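Local coordinates for teichoic acid D-alanine hydrolase (PDB 5ZH8), which hydrolyses the ester bonds that hold D-alanine on wall and lipoteichoic acids and affects the level of methicillin resistance in Staphylococcus aureus, at residues 46-51 / 228-233. Numbering follows the deposited sequence.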
loop_
_atom_site.group_PDB
_atom_site.type_symbol
_atom_site.label_atom_id
_atom_site.label_comp_id
_atom_site.label_asym_id
_atom_site.label_seq_id
_atom_site.Cartn_x
_atom_site.Cartn_y
_atom_site.Cartn_z
ATOM N N SER A 46 -16.607 22.748 -16.163
ATOM C CA SER A 46 -15.909 23.534 -15.147
ATOM C C SER A 46 -14.927 24.460 -15.841
ATOM O O SER A 46 -14.629 24.255 -17.007
ATOM C CB SER A 46 -15.130 22.606 -14.233
ATOM O OG SER A 46 -14.137 21.929 -14.982
ATOM N N ASP A 47 -14.395 25.449 -15.127
ATOM C CA ASP A 47 -13.440 26.380 -15.728
ATOM C C ASP A 47 -12.149 25.699 -16.163
ATOM O O ASP A 47 -11.555 26.090 -17.168
ATOM C CB ASP A 47 -13.147 27.543 -14.783
ATOM C CG ASP A 47 -14.358 28.446 -14.591
ATOM O OD1 ASP A 47 -15.491 27.991 -14.854
ATOM O OD2 ASP A 47 -14.190 29.615 -14.186
ATOM N N ASN A 48 -11.733 24.681 -15.412
ATOM C CA ASN A 48 -10.520 23.925 -15.743
ATOM C C ASN A 48 -10.606 23.250 -17.104
ATOM O O ASN A 48 -9.689 23.379 -17.917
ATOM C CB ASN A 48 -10.221 22.864 -14.679
ATOM C CG ASN A 48 -9.540 23.441 -13.457
ATOM O OD1 ASN A 48 -8.592 24.222 -13.565
ATOM N ND2 ASN A 48 -10.014 23.049 -12.282
ATOM N N GLU A 49 -11.698 22.530 -17.347
ATOM C CA GLU A 49 -11.866 21.823 -18.611
ATOM C C GLU A 49 -12.105 22.803 -19.753
ATOM O O GLU A 49 -11.584 22.611 -20.849
ATOM C CB GLU A 49 -13.015 20.811 -18.533
ATOM C CG GLU A 49 -12.795 19.660 -17.560
ATOM C CD GLU A 49 -14.099 19.025 -17.101
ATOM O OE1 GLU A 49 -15.174 19.671 -17.236
ATOM O OE2 GLU A 49 -14.045 17.872 -16.613
ATOM N N LYS A 50 -12.827 23.865 -19.486
ATOM C CA LYS A 50 -13.035 24.857 -20.501
ATOM C C LYS A 50 -11.695 25.245 -21.024
ATOM O O LYS A 50 -11.453 25.131 -22.198
ATOM C CB LYS A 50 -13.670 26.089 -19.899
ATOM C CG LYS A 50 -15.039 26.441 -20.426
ATOM C CD LYS A 50 -16.013 26.577 -19.274
ATOM C CE LYS A 50 -16.864 27.818 -19.406
ATOM N NZ LYS A 50 -18.028 27.753 -18.488
ATOM N N TYR A 51 -10.812 25.689 -20.134
ATOM C CA TYR A 51 -9.491 26.159 -20.534
ATOM C C TYR A 51 -8.703 25.099 -21.302
ATOM O O TYR A 51 -8.128 25.386 -22.351
ATOM C CB TYR A 51 -8.672 26.611 -19.323
ATOM C CG TYR A 51 -7.224 26.846 -19.685
ATOM C CD1 TYR A 51 -6.849 27.977 -20.393
ATOM C CD2 TYR A 51 -6.234 25.912 -19.366
ATOM C CE1 TYR A 51 -5.529 28.194 -20.751
ATOM C CE2 TYR A 51 -4.912 26.125 -19.725
ATOM C CZ TYR A 51 -4.571 27.269 -20.419
ATOM O OH TYR A 51 -3.274 27.493 -20.800
ATOM N N GLY A 228 -9.003 34.776 -10.516
ATOM C CA GLY A 228 -10.176 34.721 -11.373
ATOM C C GLY A 228 -9.986 33.804 -12.568
ATOM O O GLY A 228 -10.654 33.965 -13.581
ATOM N N LYS A 229 -9.084 32.832 -12.449
ATOM C CA LYS A 229 -8.744 31.944 -13.552
ATOM C C LYS A 229 -8.586 30.535 -13.043
ATOM O O LYS A 229 -8.255 30.325 -11.883
ATOM C CB LYS A 229 -7.453 32.393 -14.237
ATOM C CG LYS A 229 -7.583 33.722 -14.960
ATOM C CD LYS A 229 -6.416 33.967 -15.908
ATOM C CE LYS A 229 -6.696 35.143 -16.835
ATOM N NZ LYS A 229 -7.916 34.937 -17.677
ATOM N N SER A 230 -8.819 29.568 -13.923
ATOM C CA SER A 230 -8.747 28.165 -13.543
ATOM C C SER A 230 -7.344 27.787 -13.070
ATOM O O SER A 230 -6.356 28.406 -13.466
ATOM C CB SER A 230 -9.163 27.276 -14.713
ATOM O OG SER A 230 -8.140 27.198 -15.694
ATOM N N TYR A 231 -7.276 26.771 -12.216
ATOM C CA TYR A 231 -6.009 26.229 -11.749
ATOM C C TYR A 231 -5.153 25.796 -12.934
ATOM O O TYR A 231 -3.963 26.102 -12.990
ATOM C CB TYR A 231 -6.250 25.035 -10.814
ATOM C CG TYR A 231 -4.979 24.418 -10.267
ATOM C CD1 TYR A 231 -4.309 23.422 -10.969
ATOM C CD2 TYR A 231 -4.445 24.831 -9.048
ATOM C CE1 TYR A 231 -3.146 22.850 -10.475
ATOM C CE2 TYR A 231 -3.287 24.268 -8.545
ATOM C CZ TYR A 231 -2.637 23.275 -9.263
ATOM O OH TYR A 231 -1.473 22.708 -8.779
ATOM N N ALA A 232 -5.770 25.089 -13.878
ATOM C CA ALA A 232 -5.088 24.601 -15.080
ATOM C C ALA A 232 -4.430 25.729 -15.861
ATOM O O ALA A 232 -3.315 25.587 -16.353
ATOM C CB ALA A 232 -6.076 23.854 -15.980
ATOM N N GLU A 233 -5.133 26.845 -15.976
ATOM C CA GLU A 233 -4.605 28.009 -16.668
ATOM C C GLU A 233 -3.452 28.625 -15.882
ATOM O O GLU A 233 -2.416 28.954 -16.456
ATOM C CB GLU A 233 -5.707 29.042 -16.878
ATOM C CG GLU A 233 -5.297 30.208 -17.758
ATOM C CD GLU A 233 -6.469 31.049 -18.210
ATOM O OE1 GLU A 233 -7.634 30.720 -17.868
ATOM O OE2 GLU A 233 -6.219 32.058 -18.899
#
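Within the beta-lactamase-type fold of this esterase, the N-terminal helix 47-55 packs its first turn against the N-terminus of helix 231-240, so that two capped helix starts meet. The polar part of the contact rests on Asn48, buried beside Glu224 and Tyr283. Its CG lies anti to the carbonyl carbon, and Asn48 OD1 accepts from Ala232 N at 3.0 Å, in the carbonyl plane, with a nearly straight N-H...O angle of 172°. The amide oxygen thereby satisfies a first-turn N-H of the second helix, whose dipole would probably polarise it. Tyr231 N lies close by but is bonded to Glu224, while Ser230, the N-cap, uses OG to accept from Glu233 N.

Ser230 CB packs against Asn48 OD1 and Asp47 O, but most of the remaining packing comes from Tyr51. With CG anti to the backbone N (chi1 169°), its ring lies along the helix start, one face against Glu233, and Tyr51 CD2 lies 4.0 Å from Ala232 CB. Its hydroxyl bonds to Arg55. The extended Glu233 chain passes over the ring and turns its carboxylate, paired with Lys229, almost parallel to the ring plane, 7° apart. Glu233 CB makes a CH-pi contact, sitting 3.8 Å from the Tyr51 ring centroid.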